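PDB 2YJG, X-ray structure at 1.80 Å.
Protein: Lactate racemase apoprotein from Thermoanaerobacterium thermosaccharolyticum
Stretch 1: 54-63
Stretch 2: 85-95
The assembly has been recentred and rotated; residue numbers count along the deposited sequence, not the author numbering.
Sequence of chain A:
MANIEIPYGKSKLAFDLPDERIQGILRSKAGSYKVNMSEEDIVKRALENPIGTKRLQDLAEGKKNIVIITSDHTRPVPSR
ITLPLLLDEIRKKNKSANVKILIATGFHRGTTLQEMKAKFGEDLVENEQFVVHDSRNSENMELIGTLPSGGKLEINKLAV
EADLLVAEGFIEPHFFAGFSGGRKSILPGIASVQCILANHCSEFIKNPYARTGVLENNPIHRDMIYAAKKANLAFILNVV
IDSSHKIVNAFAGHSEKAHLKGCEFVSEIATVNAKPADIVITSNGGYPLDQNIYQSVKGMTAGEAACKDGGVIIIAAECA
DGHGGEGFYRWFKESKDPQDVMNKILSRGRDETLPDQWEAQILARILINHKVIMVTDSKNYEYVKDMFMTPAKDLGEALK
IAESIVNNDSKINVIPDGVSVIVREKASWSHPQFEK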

ATOM      1  N   LYS A  54     -19.875   0.260 -27.064  1.00 24.28           N
ATOM      2  CA  LYS A  54     -19.337  -1.069 -27.094  1.00 24.75           C
ATOM      3  C   LYS A  54     -18.937  -1.474 -25.670  1.00 23.79           C
ATOM      4  O   LYS A  54     -18.772  -0.609 -24.773  1.00 23.28           O
ATOM      5  N   ARG A  55     -18.773  -2.777 -25.470  1.00 22.10           N
ATOM      6  CA  ARG A  55     -18.157  -3.261 -24.238  1.00 21.59           C
ATOM      7  C   ARG A  55     -16.777  -2.695 -24.030  1.00 20.60           C
ATOM      8  O   ARG A  55     -16.045  -2.406 -24.974  1.00 21.33           O
ATOM      9  N   LEU A  56     -16.423  -2.553 -22.760  1.00 19.91           N
ATOM     10  CA  LEU A  56     -15.117  -2.054 -22.381  1.00 19.55           C
ATOM     11  C   LEU A  56     -14.022  -2.951 -22.960  1.00 18.24           C
ATOM     12  O   LEU A  56     -13.034  -2.444 -23.415  1.00 18.47           O
ATOM     13  N   GLN A  57     -14.204  -4.268 -22.986  1.00 19.89           N
ATOM     14  CA  GLN A  57     -13.189  -5.150 -23.613  1.00 19.72           C
ATOM     15  C   GLN A  57     -12.845  -4.729 -25.041  1.00 20.27           C
ATOM     16  O   GLN A  57     -11.701  -4.802 -25.456  1.00 19.67           O
ATOM     17  N   ASP A  58     -13.855  -4.340 -25.805  1.00 20.91           N
ATOM     18  CA  ASP A  58     -13.681  -3.903 -27.194  1.00 21.73           C
ATOM     19  C   ASP A  58     -13.090  -2.531 -27.295  1.00 22.46           C
ATOM     20  O   ASP A  58     -12.203  -2.284 -28.117  1.00 21.95           O
ATOM     21  N   LEU A  59     -13.525  -1.624 -26.428  1.00 21.58           N
ATOM     22  CA  LEU A  59     -12.912  -0.315 -26.392  1.00 21.39           C
ATOM     23  C   LEU A  59     -11.427  -0.303 -26.023  1.00 21.68           C
ATOM     24  O   LEU A  59     -10.667   0.579 -26.480  1.00 21.75           O
ATOM     25  N   ALA A  60     -11.033  -1.253 -25.161  1.00 19.90           N
ATOM     26  CA  ALA A  60      -9.679  -1.339 -24.626  1.00 19.94           C
ATOM     27  C   ALA A  60      -8.717  -2.108 -25.560  1.00 21.16           C
ATOM     28  O   ALA A  60      -7.501  -2.120 -25.354  1.00 20.82           O
ATOM     29  N   GLU A  61      -9.276  -2.844 -26.500  1.00 22.55           N
ATOM     30  CA  GLU A  61      -8.449  -3.613 -27.440  1.00 23.56           C
ATOM     31  C   GLU A  61      -7.498  -2.707 -28.225  1.00 24.47           C
ATOM     32  O   GLU A  61      -7.927  -1.704 -28.830  1.00 25.36           O
ATOM     33  N   GLY A  62      -6.209  -3.082 -28.224  1.00 24.91           N
ATOM     34  CA  GLY A  62      -5.144  -2.355 -28.888  1.00 25.74           C
ATOM     35  C   GLY A  62      -4.727  -1.019 -28.281  1.00 26.52           C
ATOM     36  O   GLY A  62      -3.958  -0.268 -28.904  1.00 27.27           O
ATOM     37  N   LYS A  63      -5.244  -0.676 -27.099  1.00 25.55           N
ATOM     38  CA  LYS A  63      -4.877   0.588 -26.455  1.00 26.02           C
ATOM     39  C   LYS A  63      -3.653   0.372 -25.583  1.00 26.55           C
ATOM     40  O   LYS A  63      -3.542  -0.689 -24.956  1.00 28.01           O
ATOM     41  N   LEU A  85     -13.071  -6.356 -11.567  1.00 16.18           N
ATOM     42  CA  LEU A  85     -13.957  -6.733 -12.681  1.00 15.85           C
ATOM     43  C   LEU A  85     -13.755  -5.791 -13.838  1.00 16.37           C
ATOM     44  O   LEU A  85     -13.760  -6.206 -14.993  1.00 15.54           O
ATOM     45  N   LEU A  86     -13.475  -4.517 -13.547  1.00 16.77           N
ATOM     46  CA  LEU A  86     -13.102  -3.611 -14.650  1.00 15.82           C
ATOM     47  C   LEU A  86     -11.750  -3.959 -15.298  1.00 16.85           C
ATOM     48  O   LEU A  86     -11.597  -3.939 -16.541  1.00 16.31           O
ATOM     49  N   LEU A  87     -10.772  -4.270 -14.451  1.00 16.02           N
ATOM     50  CA  LEU A  87      -9.430  -4.656 -14.928  1.00 17.03           C
ATOM     51  C   LEU A  87      -9.470  -5.953 -15.728  1.00 16.99           C
ATOM     52  O   LEU A  87      -8.784  -6.093 -16.727  1.00 16.65           O
ATOM     53  N   ASP A  88     -10.251  -6.913 -15.277  1.00 17.10           N
ATOM     54  CA  ASP A  88     -10.395  -8.172 -16.020  1.00 18.49           C
ATOM     55  C   ASP A  88     -11.032  -7.905 -17.381  1.00 19.26           C
ATOM     56  O   ASP A  88     -10.551  -8.402 -18.405  1.00 18.46           O
ATOM     57  N   GLU A  89     -12.108  -7.118 -17.396  1.00 18.35           N
ATOM     58  CA  GLU A  89     -12.789  -6.725 -18.646  1.00 18.86           C
ATOM     59  C   GLU A  89     -11.851  -6.015 -19.637  1.00 18.87           C
ATOM     60  O   GLU A  89     -11.803  -6.351 -20.807  1.00 20.09           O
ATOM     61  N   ILE A  90     -11.132  -5.003 -19.157  1.00 17.41           N
ATOM     62  CA  ILE A  90     -10.065  -4.369 -19.911  1.00 18.17           C
ATOM     63  C   ILE A  90      -9.057  -5.376 -20.518  1.00 18.32           C
ATOM     64  O   ILE A  90      -8.604  -5.144 -21.631  1.00 19.39           O
ATOM     65  N   ARG A  91      -8.721  -6.422 -19.786  1.00 18.48           N
ATOM     66  CA  ARG A  91      -7.626  -7.339 -20.173  1.00 18.97           C
ATOM     67  C   ARG A  91      -8.114  -8.456 -21.082  1.00 19.97           C
ATOM     68  O   ARG A  91      -7.295  -9.160 -21.704  1.00 19.61           O
ATOM     69  N   LYS A  92      -9.435  -8.582 -21.211  1.00 21.25           N
ATOM     70  CA  LYS A  92     -10.000  -9.705 -21.951  1.00 22.99           C
ATOM     71  C   LYS A  92      -9.471  -9.764 -23.390  1.00 23.29           C
ATOM     72  O   LYS A  92      -9.176 -10.856 -23.919  1.00 24.38           O
ATOM     73  N   LYS A  93      -9.331  -8.619 -24.032  1.00 22.72           N
ATOM     74  CA  LYS A  93      -8.805  -8.617 -25.381  1.00 22.13           C
ATOM     75  C   LYS A  93      -7.501  -7.810 -25.468  1.00 22.30           C
ATOM     76  O   LYS A  93      -7.074  -7.450 -26.544  1.00 22.81           O
ATOM     77  N   ASN A  94      -6.831  -7.612 -24.314  1.00 21.88           N
ATOM     78  CA  ASN A  94      -5.625  -6.797 -24.188  1.00 20.49           C
ATOM     79  C   ASN A  94      -4.850  -7.194 -22.899  1.00 21.11           C
ATOM     80  O   ASN A  94      -4.804  -6.440 -21.885  1.00 19.06           O
ATOM     81  N   LYS A  95      -4.231  -8.384 -22.918  1.00 20.32           N
ATOM     82  CA  LYS A  95      -3.758  -8.948 -21.680  1.00 21.99           C
ATOM     83  C   LYS A  95      -2.654  -8.091 -21.080  1.00 21.22           C
ATOM     84  O   LYS A  95      -2.538  -8.045 -19.868  1.00 21.27           O
TER

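The short helix that begins at Leu56 lies against the helix carrying Leu86, Glu89 and Ile90, and the backbones come close at Gln57 and Ile90, whose CA atoms are 4.9 Å apart. Around this approach the contact is filled by Leu56, Ala60, Glu89 and Ile90. Leu56 is the main apolar bump. Its CB points toward the second stretch, and chi1 t with chi2 p sets CD2 between Leu86 and Ile90, 3.7 Å from both Leu86 CD2 and Ile90 CG1. Ala60, one turn on, offers just a methyl, and its CB rests 3.7 Å from Ile90 O and 4.1 Å from Ile90 CG2.

Glu89 starts sideways, but its t, p conformation bends the carboxylate back to the start of the first helix. There its CG packs 3.6 Å from Leu56 CB, while OE2 accepts hydrogen bonds from Gln57 N (3.1 Å) and Arg55 NE (3.0 Å). Arg55 NH2 completes the two-pronged salt bridge at 3.0 Å from Glu89 OE1, and water 1 links Glu89 OE2 to Leu56 N. Gln57, with chi1 p, lays its OE1 3.4 Å from Lys92 CB.

Lys93, largely extended beyond its m chi1, reaches along the first stretch to place NZ 2.8 Å from Asp58 OD1 in a salt bridge; the Asp58 CB points away, yet its carboxylate comes nearer. Water 3 joins the same NZ to Glu61 OE1. Near the base of this side chain, water 2 fills a gap between the backbones, donating to Gln57 O and Ile90 O and accepting from Lys93 N.

Asn94, chi1 t, plugs the hollow of the type II turn from Ala60 to Lys63: its ND2 donates to Ala60 O at 2.7 Å and to Lys63 O at 2.9 Å.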

ATOM      1  CB  LYS A  54     -18.082  -1.113 -27.997  1.00 25.93           C
ATOM      2  CG  LYS A  54     -18.326  -0.713 -29.477  1.00 29.86           C
ATOM      3  CD  LYS A  54     -17.027  -0.828 -30.347  1.00 33.75           C
ATOM      4  CE  LYS A  54     -15.847  -0.023 -29.766  1.00 35.64           C
ATOM      5  NZ  LYS A  54     -14.600  -0.012 -30.596  1.00 36.56           N
ATOM      6  CB  ARG A  55     -18.095  -4.785 -24.230  1.00 20.97           C
ATOM      7  CG  ARG A  55     -19.341  -5.398 -23.703  1.00 21.96           C
ATOM      8  CD  ARG A  55     -19.267  -6.829 -23.719  1.00 23.87           C
ATOM      9  NE  ARG A  55     -18.401  -7.391 -22.700  1.00 22.93           N
ATOM     10  CZ  ARG A  55     -18.242  -8.688 -22.491  1.00 27.00           C
ATOM     11  NH1 ARG A  55     -18.906  -9.573 -23.242  1.00 29.01           N
ATOM     12  NH2 ARG A  55     -17.423  -9.118 -21.540  1.00 25.29           N
ATOM     13  CB  LEU A  56     -15.019  -1.901 -20.850  1.00 19.07           C
ATOM     14  CG  LEU A  56     -13.669  -1.407 -20.280  1.00 19.18           C
ATOM     15  CD1 LEU A  56     -13.176  -0.132 -20.918  1.00 17.35           C
ATOM     16  CD2 LEU A  56     -13.805  -1.316 -18.777  1.00 17.69           C
ATOM     17  CB  GLN A  57     -13.621  -6.610 -23.580  1.00 20.65           C
ATOM     18  CG  GLN A  57     -14.840  -6.975 -24.412  1.00 20.85           C
ATOM     19  CD  GLN A  57     -15.028  -8.492 -24.506  1.00 26.57           C
ATOM     20  OE1 GLN A  57     -14.191  -9.252 -24.021  1.00 26.15           O
ATOM     21  NE2 GLN A  57     -16.113  -8.938 -25.165  1.00 24.98           N
ATOM     22  CB  ASP A  58     -15.012  -3.988 -27.935  1.00 22.74           C
ATOM     23  CG  ASP A  58     -15.463  -5.412 -28.110  1.00 26.23           C
ATOM     24  OD1 ASP A  58     -14.594  -6.288 -28.235  1.00 29.60           O
ATOM     25  OD2 ASP A  58     -16.699  -5.662 -28.116  1.00 35.82           O
ATOM     26  CB  LEU A  59     -13.645   0.560 -25.361  1.00 22.11           C
ATOM     27  CG  LEU A  59     -15.057   1.001 -25.691  1.00 23.56           C
ATOM     28  CD1 LEU A  59     -15.630   1.842 -24.502  1.00 20.41           C
ATOM     29  CD2 LEU A  59     -15.157   1.818 -26.999  1.00 26.19           C
ATOM     30  CB  ALA A  60      -9.733  -2.083 -23.292  1.00 18.68           C
ATOM     31  CB  GLU A  61      -9.355  -4.414 -28.393  1.00 24.04           C
ATOM     32  CG  GLU A  61      -8.624  -5.455 -29.253  1.00 26.33           C
ATOM     33  CD  GLU A  61      -9.523  -6.363 -30.037  1.00 31.05           C
ATOM     34  OE1 GLU A  61     -10.682  -5.995 -30.328  1.00 36.13           O
ATOM     35  OE2 GLU A  61      -9.064  -7.459 -30.385  1.00 32.74           O
ATOM     36  CB  LYS A  63      -6.012   1.077 -25.557  1.00 25.89           C
ATOM     37  CG  LYS A  63      -7.329   1.334 -26.300  1.00 26.86           C
ATOM     38  CD  LYS A  63      -7.237   2.488 -27.229  1.00 29.90           C
ATOM     39  CE  LYS A  63      -8.574   3.121 -27.526  1.00 30.00           C
ATOM     40  NZ  LYS A  63      -9.160   2.577 -28.764  1.00 31.01           N
ATOM     41  CB  LEU A  85     -15.413  -6.742 -12.223  1.00 15.74           C
ATOM     42  CG  LEU A  85     -15.791  -7.821 -11.216  1.00 15.74           C
ATOM     43  CD1 LEU A  85     -17.167  -7.523 -10.645  1.00 15.68           C
ATOM     44  CD2 LEU A  85     -15.702  -9.164 -11.870  1.00 15.20           C
ATOM     45  CB  LEU A  86     -13.032  -2.173 -14.122  1.00 16.20           C
ATOM     46  CG  LEU A  86     -14.333  -1.392 -13.945  1.00 17.63           C
ATOM     47  CD1 LEU A  86     -14.038  -0.158 -13.062  1.00 17.40           C
ATOM     48  CD2 LEU A  86     -14.906  -0.931 -15.298  1.00 13.34           C
ATOM     49  CB  LEU A  87      -8.499  -4.814 -13.729  1.00 16.72           C
ATOM     50  CG  LEU A  87      -8.186  -3.531 -12.964  1.00 18.72           C
ATOM     51  CD1 LEU A  87      -7.661  -3.817 -11.534  1.00 18.33           C
ATOM     52  CD2 LEU A  87      -7.225  -2.675 -13.743  1.00 15.34           C
ATOM     53  CB  ASP A  88     -11.194  -9.205 -15.229  1.00 19.42           C
ATOM     54  CG  ASP A  88     -11.129 -10.596 -15.839  1.00 23.30           C
ATOM     55  OD1 ASP A  88     -10.032 -11.171 -15.853  1.00 26.32           O
ATOM     56  OD2 ASP A  88     -12.170 -11.117 -16.297  1.00 25.98           O
ATOM     57  CB  GLU A  89     -13.989  -5.811 -18.302  1.00 18.88           C
ATOM     58  CG  GLU A  89     -14.768  -5.236 -19.489  1.00 19.64           C
ATOM     59  CD  GLU A  89     -15.595  -6.295 -20.261  1.00 18.59           C
ATOM     60  OE1 GLU A  89     -15.720  -7.446 -19.779  1.00 19.08           O
ATOM     61  OE2 GLU A  89     -16.145  -5.935 -21.313  1.00 21.47           O
ATOM     62  CB  ILE A  90      -9.319  -3.342 -19.042  1.00 16.52           C
ATOM     63  CG1 ILE A  90     -10.200  -2.079 -18.847  1.00 17.25           C
ATOM     64  CG2 ILE A  90      -7.979  -2.938 -19.666  1.00 19.08           C
ATOM     65  CD1 ILE A  90      -9.844  -1.144 -17.634  1.00 16.16           C
ATOM     66  CB  ARG A  91      -6.918  -7.890 -18.939  1.00 19.47           C
ATOM     67  CG  ARG A  91      -6.059  -6.788 -18.271  1.00 18.62           C
ATOM     68  CD  ARG A  91      -5.431  -7.227 -16.913  1.00 17.73           C
ATOM     69  NE  ARG A  91      -4.469  -6.233 -16.472  1.00 15.89           N
ATOM     70  CZ  ARG A  91      -4.278  -5.797 -15.237  1.00 16.07           C
ATOM     71  NH1 ARG A  91      -5.014  -6.211 -14.206  1.00 18.55           N
ATOM     72  NH2 ARG A  91      -3.340  -4.883 -15.030  1.00 20.67           N
ATOM     73  CB  LYS A  92     -11.520  -9.660 -21.904  1.00 23.37           C
ATOM     74  CG  LYS A  92     -12.111 -10.273 -20.665  1.00 24.35           C
ATOM     75  CD  LYS A  92     -13.628 -10.295 -20.794  1.00 26.17           C
ATOM     76  CE  LYS A  92     -14.337 -10.550 -19.443  1.00 28.66           C
ATOM     77  NZ  LYS A  92     -14.470 -12.000 -19.100  1.00 27.61           N
ATOM     78  CB  LYS A  93      -9.894  -8.173 -26.378  1.00 22.78           C
ATOM     79  CG  LYS A  93     -11.079  -9.106 -26.461  1.00 22.69           C
ATOM     80  CD  LYS A  93     -12.155  -8.574 -27.482  1.00 26.32           C
ATOM     81  CE  LYS A  93     -13.168  -9.655 -27.925  1.00 27.20           C
ATOM     82  NZ  LYS A  93     -14.233  -9.032 -28.783  1.00 29.76           N
ATOM     83  CB  ASN A  94      -6.025  -5.316 -24.209  1.00 20.62           C
ATOM     84  CG  ASN A  94      -4.873  -4.396 -24.375  1.00 21.35           C
ATOM     85  OD1 ASN A  94      -3.720  -4.822 -24.374  1.00 23.68           O
ATOM     86  ND2 ASN A  94      -5.161  -3.105 -24.510  1.00 20.10           N
ATOM     87  CB  LYS A  95      -3.252 -10.395 -21.809  1.00 23.88           C
ATOM     88  CG  LYS A  95      -4.366 -11.415 -22.091  1.00 25.36           C
ATOM     89  CD  LYS A  95      -5.295 -11.649 -20.932  1.00 28.20           C
ATOM     90  CE  LYS A  95      -6.546 -12.414 -21.395  1.00 29.92           C
ATOM     91  NZ  LYS A  95      -7.136 -13.059 -20.212  1.00 35.07           N
TER
HETATM   92  O   HOH W   1     -17.986  -3.683 -20.658  1.00 14.36           O
HETATM   93  O   HOH W   2      -9.526  -5.897 -24.142  1.00 15.62           O
HETATM   94  O   HOH W   3     -12.577  -7.534 -31.031  1.00 44.55           O
HETATM   95  O   HOH W   4      -5.064  -5.465 -27.487  1.00 26.82           O
HETATM   96  O   HOH W   5      -1.451  -3.401 -25.103  1.00 28.18           O